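Local coordinates for DNA-binding protein reb1 (Schizosaccharomyces pombe, PDB 5EYB), which binds specific sites in ribosomal DNA and gene promoters, including the replication fork barriers of the rDNA spacer, with a role in ending RNA polymerase I transcription, at residues Y123-C126 / N127-A131; D153-S156 / I157-H160; G316-T319 / R320-L324. One frame throughout, in Å; residues are numbered along the deposited sequence.

Contact 1 (Y123-C126 / N127-A131); sequences YQFC and NQIWA
Asn127 turns back on Tyr123 one helical turn earlier, in the short helix 122-129 within a Myb-associated domain of the helix-turn-helix clan. Tyr123 O is gripped twice by the same residue: Asn127 N completes the regular i to i+4 helical bond at 3.1 Å, and Asn127 ND2 comes in from above the carbonyl plane at 2.6 Å. The amide nitrogen also sits over the centre of the Tyr123 ring, 3.1 Å above its plane, with ring and amide planes 65° apart. Tyr123 brings its ring there by setting CG anti to the backbone N (chi1 -176°), while Asn127 folds CG back beside its own N. Cutting Asn127 back to an alanine is likely to leave Tyr123 O with the backbone N-H as its one donor from this turn, and the phenol ring without the amide over its face, freer to turn. On another side of the helix, Ile129 CG1 makes a CH-pi contact with the Phe125 ring, 4.1 Å from its centroid. Further out, Phe125 meets Phe141 and Tyr165 edge-to-face, and Ile129 rests on Ile138 and Tyr142 of helix 136-147. Trp130, the first residue to leave helical geometry, gives NE1 to Arg162 O and forms a cation-pi pair with that arginine. Its backbone N still bonds Cys126 O at 3.1 Å, and the same oxygen lies in the indole plane, 3.3 Å from Trp130 CD1.

Contact 2 (D153-S156 / I157-H160); sequences DAKS and IYHH. With nucleotides of chain B; nucleotides of chain C.
Lys155 and Tyr158 both carry CG anti to the backbone N (chi1 -162° and 168°), and a bend at chi2 of the lysine brings the two side chains alongside each other, pointing the same way into the DNA. Lys155 NZ reads the guanine edge of DG8 of chain B, bonding N7 at 3.0 Å and, weakly, O6 at 3.4 Å. Tyr158 OH donates to OP2 of DG8 of chain B at 2.8 Å with that oxygen close to the ring plane, so neighbouring side chains hold both the base and the phosphate of one nucleotide. Lys155 CE also passes 4.0 Å from His159 NE2, which bonds O4 of a thymine base. His159 CD2 lies 3.5 Å from the methyl C7 of DT17 of chain C, a thymine contact in the major groove. On that strand, Ser156 OG donates to OP2 of DT17 of chain C at 2.7 Å. His160 ND1 bonds a further phosphate. Helix 154-164 thus works in the manner of a recognition helix gripping both strands, with its i to i+4 backbone bonds holding these residues in step. Behind it, Ile157 packs on Leu145 and Tyr146, and Tyr158 meets Tyr142 edge-to-face, all on helix 136-147.

Contact 3 (G316-T319 / R320-L324); sequences GRWT and RDQML
Gln322 reaches back from the first turn of helix 320-333, its chain extended beyond CG, and its OE1 accepts from Thr319 N at 3.0 Å in a nearly straight bond (N-H...O 168°). On the way, Gln322 CG passes 3.6 Å from Thr319 CG2, and the methyl and the amide chain lie against each other. CG beside the backbone N (chi1 -83°) is what aims the glutamine at the residue before the helix. Its NE2 bonds Lys277 O, so the amide bonds at both ends and its rotation is fixed. Met323 lies at about a right angle to Trp318: Met323 CG comes 3.6 Å from Trp318 CB, and Met323 CE, after a bend at chi3, stands 3.8 Å from Trp318 CE3. Trp289 of helix 284-299 touches both residues, while Trp318 stacks on Phe282 and gives NE1 to Ser280 O. Arg317 lays CD over one face of the indole, 3.5 Å above its plane. Met323 N bonds Thr319 O at 3.2 Å, starting the helix. Thr319 holds the N-cap position, and the arrangement is one half of a capping box: the Gln322 side chain, at N3, bonds the N-cap N-H, while the Thr319 side chain makes no capping bond in return.

How the contacts relate
The three contacts come in series along a chain whose regular structure is all helix. Contacts 1 and 2 belong to one Myb-associated domain, on helices 122-129 and 154-164; their centres are about 17 Å apart and their nearest atoms about 6 Å. Helix 136-147 comes between them in sequence and packs against both. Contact 3, at the start of helix 320-333, stands on the other side of the chain's centre, with its centre about 52 Å from that of contact 1 and about 43 Å from that of contact 2. DNA is gripped directly at contact 2 and approached to about 4 Å (nearest atoms) at the other two, consistent with an elongated protein following its site.

Contact 1 (Y123-C126 / N127-A131)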
# COMPACT_ATOMS: atom_id res chain seq x y z
N TYR A 123 4.01 -21.81 21.63
CA TYR A 123 4.29 -20.61 22.40
C TYR A 123 5.74 -20.61 22.87
O TYR A 123 6.44 -19.61 22.72
CB TYR A 123 3.34 -20.49 23.59
CG TYR A 123 3.51 -19.21 24.37
CD1 TYR A 123 3.08 -17.99 23.85
CD2 TYR A 123 4.11 -19.21 25.63
CE1 TYR A 123 3.24 -16.81 24.56
CE2 TYR A 123 4.27 -18.03 26.34
CZ TYR A 123 3.83 -16.84 25.80
OH TYR A 123 3.99 -15.67 26.51
N GLN A 124 6.18 -21.73 23.43
CA GLN A 124 7.56 -21.88 23.86
C GLN A 124 8.53 -21.68 22.70
O GLN A 124 9.61 -21.12 22.87
CB GLN A 124 7.79 -23.26 24.49
CG GLN A 124 7.34 -23.35 25.94
CD GLN A 124 7.65 -24.71 26.55
OE1 GLN A 124 7.41 -25.75 25.94
NE2 GLN A 124 8.18 -24.70 27.77
N PHE A 125 8.13 -22.14 21.52
CA PHE A 125 8.93 -21.96 20.31
C PHE A 125 9.14 -20.49 19.99
O PHE A 125 10.26 -20.06 19.71
CB PHE A 125 8.27 -22.68 19.13
CG PHE A 125 8.98 -22.47 17.82
CD1 PHE A 125 10.16 -23.15 17.55
CD2 PHE A 125 8.48 -21.60 16.88
CE1 PHE A 125 10.82 -22.96 16.34
CE2 PHE A 125 9.13 -21.41 15.67
CZ PHE A 125 10.30 -22.09 15.40
N CYS A 126 8.06 -19.71 20.04
CA CYS A 126 8.12 -18.29 19.70
C CYS A 126 8.98 -17.50 20.67
O CYS A 126 9.72 -16.60 20.26
CB CYS A 126 6.71 -17.70 19.64
SG CYS A 126 5.64 -18.42 18.39
N ASN A 127 8.89 -17.83 21.96
CA ASN A 127 9.66 -17.12 22.98
C ASN A 127 11.15 -17.38 22.85
O ASN A 127 11.96 -16.47 23.05
CB ASN A 127 9.18 -17.52 24.38
CG ASN A 127 7.83 -16.92 24.72
OD1 ASN A 127 7.75 -15.84 25.31
ND2 ASN A 127 6.76 -17.62 24.35
N GLN A 128 11.52 -18.61 22.51
CA GLN A 128 12.92 -18.96 22.34
C GLN A 128 13.51 -18.30 21.09
O GLN A 128 14.69 -17.94 21.07
CB GLN A 128 13.09 -20.47 22.27
CG GLN A 128 12.86 -21.17 23.60
CD GLN A 128 13.83 -20.71 24.67
OE1 GLN A 128 15.04 -20.78 24.50
NE2 GLN A 128 13.29 -20.22 25.78
N ILE A 129 12.69 -18.15 20.06
CA ILE A 129 13.12 -17.43 18.86
C ILE A 129 13.44 -15.98 19.23
O ILE A 129 14.45 -15.43 18.79
CB ILE A 129 12.03 -17.45 17.76
CG1 ILE A 129 11.83 -18.86 17.21
CG2 ILE A 129 12.39 -16.50 16.63
CD1 ILE A 129 12.96 -19.35 16.35
N TRP A 130 12.58 -15.39 20.05
CA TRP A 130 12.70 -13.98 20.42
C TRP A 130 13.39 -13.75 21.76
O TRP A 130 13.31 -12.66 22.32
CB TRP A 130 11.31 -13.34 20.44
CG TRP A 130 10.75 -13.10 19.08
CD1 TRP A 130 10.04 -13.97 18.31
CD2 TRP A 130 10.85 -11.88 18.32
NE1 TRP A 130 9.69 -13.38 17.12
CE2 TRP A 130 10.18 -12.10 17.10
CE3 TRP A 130 11.44 -10.64 18.56
CZ2 TRP A 130 10.08 -11.11 16.12
CZ3 TRP A 130 11.35 -9.67 17.59
CH2 TRP A 130 10.67 -9.91 16.38
N ALA A 131 14.07 -14.76 22.28
CA ALA A 131 14.71 -14.66 23.59
C ALA A 131 16.06 -13.94 23.52
O ALA A 131 17.06 -14.46 24.02
CB ALA A 131 14.89 -16.04 24.20

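Contact 2 (D153-S156 / I157-H160)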
# COMPACT_ATOMS: atom_id res chain seq x y z
N ASP A 153 17.54 -16.50 0.02
CA ASP A 153 18.57 -16.05 0.96
C ASP A 153 18.19 -16.42 2.39
O ASP A 153 17.04 -16.30 2.79
CB ASP A 153 18.78 -14.54 0.85
CG ASP A 153 19.75 -14.01 1.89
OD1 ASP A 153 20.73 -14.72 2.20
OD2 ASP A 153 19.52 -12.90 2.41
N ALA A 154 19.18 -16.88 3.15
CA ALA A 154 18.94 -17.40 4.49
C ALA A 154 18.44 -16.32 5.44
O ALA A 154 17.75 -16.62 6.41
CB ALA A 154 20.20 -18.04 5.04
N LYS A 155 18.78 -15.06 5.16
CA LYS A 155 18.38 -13.94 6.00
C LYS A 155 16.89 -13.63 5.82
O LYS A 155 16.22 -13.20 6.76
CB LYS A 155 19.21 -12.70 5.68
CG LYS A 155 19.17 -11.64 6.76
CD LYS A 155 19.69 -12.19 8.08
CE LYS A 155 19.82 -11.10 9.14
NZ LYS A 155 20.48 -11.61 10.38
N SER A 156 16.40 -13.85 4.61
CA SER A 156 14.98 -13.66 4.30
C SER A 156 14.14 -14.63 5.11
O SER A 156 13.11 -14.27 5.68
CB SER A 156 14.73 -13.85 2.81
OG SER A 156 13.34 -13.85 2.52
N ILE A 157 14.60 -15.88 5.15
CA ILE A 157 13.92 -16.93 5.89
C ILE A 157 13.96 -16.65 7.39
O ILE A 157 12.98 -16.87 8.10
CB ILE A 157 14.56 -18.31 5.61
CG1 ILE A 157 14.71 -18.51 4.10
CG2 ILE A 157 13.75 -19.43 6.24
CD1 ILE A 157 15.49 -19.75 3.72
N TYR A 158 15.10 -16.14 7.86
CA TYR A 158 15.28 -15.79 9.26
C TYR A 158 14.29 -14.71 9.71
O TYR A 158 13.67 -14.83 10.77
CB TYR A 158 16.72 -15.34 9.51
CG TYR A 158 16.96 -14.68 10.85
CD1 TYR A 158 17.15 -15.43 12.00
CD2 TYR A 158 17.02 -13.29 10.96
CE1 TYR A 158 17.37 -14.83 13.22
CE2 TYR A 158 17.24 -12.68 12.17
CZ TYR A 158 17.42 -13.45 13.30
OH TYR A 158 17.64 -12.84 14.51
N HIS A 159 14.14 -13.66 8.91
CA HIS A 159 13.20 -12.58 9.22
C HIS A 159 11.76 -13.08 9.18
O HIS A 159 10.94 -12.73 10.04
CB HIS A 159 13.35 -11.41 8.26
CG HIS A 159 14.56 -10.56 8.52
ND1 HIS A 159 14.95 -10.20 9.79
CD2 HIS A 159 15.45 -9.99 7.67
CE1 HIS A 159 16.04 -9.45 9.71
NE2 HIS A 159 16.36 -9.31 8.43
N HIS A 160 11.46 -13.89 8.17
CA HIS A 160 10.12 -14.43 7.98
C HIS A 160 9.65 -15.23 9.19
O HIS A 160 8.56 -15.01 9.70
CB HIS A 160 10.09 -15.32 6.74
CG HIS A 160 8.77 -15.97 6.50
ND1 HIS A 160 7.77 -15.38 5.75
CD2 HIS A 160 8.27 -17.15 6.94
CE1 HIS A 160 6.72 -16.18 5.72
NE2 HIS A 160 6.99 -17.26 6.43
P DG B 8 19.17 -14.41 17.45
OP1 DG B 8 19.07 -14.82 18.87
OP2 DG B 8 18.07 -14.71 16.52
O5' DG B 8 19.44 -12.84 17.40
C5' DG B 8 20.53 -12.29 18.12
C4' DG B 8 20.39 -10.79 18.29
O4' DG B 8 21.08 -10.10 17.22
C3' DG B 8 18.96 -10.25 18.30
O3' DG B 8 18.87 -9.20 19.26
C2' DG B 8 18.78 -9.74 16.87
C1' DG B 8 20.18 -9.27 16.51
N9 DG B 8 20.51 -9.38 15.09
C8 DG B 8 20.32 -10.48 14.29
N7 DG B 8 20.73 -10.30 13.06
C5 DG B 8 21.24 -9.01 13.06
C6 DG B 8 21.82 -8.26 12.01
O6 DG B 8 22.02 -8.61 10.83
N1 DG B 8 22.20 -6.99 12.42
C2 DG B 8 22.04 -6.50 13.70
N2 DG B 8 22.47 -5.25 13.91
N3 DG B 8 21.49 -7.19 14.69
C4 DG B 8 21.11 -8.43 14.30
P DT C 17 12.74 -10.44 1.42
OP1 DT C 17 13.05 -11.11 0.14
OP2 DT C 17 13.05 -11.13 2.69
O5' DT C 17 13.47 -9.03 1.44
C5' DT C 17 13.24 -8.10 0.40
C4' DT C 17 14.24 -6.97 0.47
O4' DT C 17 13.98 -6.15 1.64
C3' DT C 17 15.70 -7.40 0.57
O3' DT C 17 16.50 -6.53 -0.21
C2' DT C 17 16.00 -7.26 2.06
C1' DT C 17 15.16 -6.04 2.41
N1 DT C 17 14.76 -5.97 3.85
C2 DT C 17 15.12 -4.87 4.60
O2 DT C 17 15.75 -3.93 4.14
N3 DT C 17 14.70 -4.89 5.89
C4 DT C 17 13.97 -5.89 6.52
O4 DT C 17 13.64 -5.82 7.70
C5 DT C 17 13.63 -7.02 5.69
C7 DT C 17 12.85 -8.16 6.27
C6 DT C 17 14.04 -7.01 4.41
P DG B 7 21.38 -17.53 11.63
OP1 DG B 7 20.69 -18.83 11.70
OP2 DG B 7 21.07 -16.60 10.53
O5' DG B 7 21.12 -16.75 13.00
C5' DG B 7 21.69 -17.24 14.21
C4' DG B 7 21.92 -16.11 15.20
O4' DG B 7 22.94 -15.23 14.68
C3' DG B 7 20.69 -15.24 15.48
O3' DG B 7 20.53 -15.05 16.88
C2' DG B 7 20.99 -13.93 14.77
C1' DG B 7 22.51 -13.89 14.77
N9 DG B 7 23.04 -13.17 13.62
C8 DG B 7 23.05 -13.59 12.31
N7 DG B 7 23.57 -12.72 11.49
C5 DG B 7 23.92 -11.65 12.31
C6 DG B 7 24.52 -10.41 11.98
O6 DG B 7 24.88 -10.00 10.87
N1 DG B 7 24.70 -9.61 13.11
C2 DG B 7 24.34 -9.96 14.39
N2 DG B 7 24.59 -9.06 15.34
N3 DG B 7 23.77 -11.12 14.71
C4 DG B 7 23.59 -11.91 13.62

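Contact 3 (G316-T319 / R320-L324)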
# COMPACT_ATOMS: atom_id res chain seq x y z
N GLY A 316 -10.00 13.26 -19.55
CA GLY A 316 -9.10 12.16 -19.85
C GLY A 316 -7.70 12.55 -20.29
O GLY A 316 -6.77 11.76 -20.13
N ARG A 317 -7.55 13.75 -20.83
CA ARG A 317 -6.25 14.20 -21.32
C ARG A 317 -5.29 14.43 -20.16
O ARG A 317 -4.11 14.10 -20.24
CB ARG A 317 -6.39 15.47 -22.15
CG ARG A 317 -5.12 15.79 -22.94
CD ARG A 317 -5.23 17.08 -23.73
NE ARG A 317 -4.05 17.29 -24.56
CZ ARG A 317 -3.80 18.40 -25.25
NH1 ARG A 317 -4.65 19.41 -25.22
NH2 ARG A 317 -2.69 18.49 -25.97
N TRP A 318 -5.81 15.00 -19.08
CA TRP A 318 -5.02 15.20 -17.87
C TRP A 318 -5.86 14.88 -16.63
O TRP A 318 -7.05 15.19 -16.59
CB TRP A 318 -4.49 16.63 -17.77
CG TRP A 318 -3.66 17.06 -18.94
CD1 TRP A 318 -2.45 16.56 -19.32
CD2 TRP A 318 -3.97 18.11 -19.86
NE1 TRP A 318 -1.99 17.22 -20.43
CE2 TRP A 318 -2.91 18.18 -20.78
CE3 TRP A 318 -5.04 19.00 -20.00
CZ2 TRP A 318 -2.89 19.10 -21.83
CZ3 TRP A 318 -5.02 19.91 -21.04
CH2 TRP A 318 -3.95 19.95 -21.94
N THR A 319 -5.23 14.27 -15.64
CA THR A 319 -5.88 14.07 -14.35
C THR A 319 -5.74 15.34 -13.54
O THR A 319 -4.98 16.24 -13.92
CB THR A 319 -5.27 12.89 -13.57
OG1 THR A 319 -6.13 12.54 -12.48
CG2 THR A 319 -3.90 13.26 -13.03
N ARG A 320 -6.46 15.43 -12.43
CA ARG A 320 -6.40 16.60 -11.56
C ARG A 320 -4.97 16.93 -11.15
O ARG A 320 -4.50 18.04 -11.36
CB ARG A 320 -7.27 16.37 -10.31
CG ARG A 320 -7.35 17.58 -9.39
CD ARG A 320 -8.09 17.23 -8.10
NE ARG A 320 -8.26 18.40 -7.23
CZ ARG A 320 -7.38 18.78 -6.31
NH1 ARG A 320 -6.26 18.09 -6.13
NH2 ARG A 320 -7.62 19.85 -5.57
N ASP A 321 -4.28 15.95 -10.58
CA ASP A 321 -2.92 16.17 -10.08
C ASP A 321 -1.95 16.59 -11.18
O ASP A 321 -0.99 17.32 -10.92
CB ASP A 321 -2.42 14.90 -9.38
CG ASP A 321 -3.17 14.61 -8.09
OD1 ASP A 321 -3.46 15.57 -7.35
OD2 ASP A 321 -3.47 13.43 -7.83
N GLN A 322 -2.19 16.15 -12.41
CA GLN A 322 -1.34 16.53 -13.53
C GLN A 322 -1.52 17.99 -13.91
O GLN A 322 -0.55 18.67 -14.26
CB GLN A 322 -1.63 15.64 -14.74
CG GLN A 322 -0.91 14.31 -14.72
CD GLN A 322 -1.31 13.41 -15.86
OE1 GLN A 322 -2.42 13.51 -16.38
NE2 GLN A 322 -0.41 12.52 -16.26
N MET A 323 -2.75 18.48 -13.86
CA MET A 323 -3.02 19.88 -14.15
C MET A 323 -2.46 20.76 -13.04
O MET A 323 -1.91 21.83 -13.30
CB MET A 323 -4.52 20.12 -14.33
CG MET A 323 -5.21 19.06 -15.16
SD MET A 323 -6.83 19.57 -15.74
CE MET A 323 -6.35 20.78 -16.96
N LEU A 324 -2.61 20.30 -11.80
CA LEU A 324 -2.05 21.00 -10.65
C LEU A 324 -0.54 21.08 -10.77
O LEU A 324 0.06 22.12 -10.50
CB LEU A 324 -2.43 20.31 -9.34
CG LEU A 324 -3.70 20.78 -8.63
CD1 LEU A 324 -4.92 20.52 -9.48
CD2 LEU A 324 -3.84 20.10 -7.29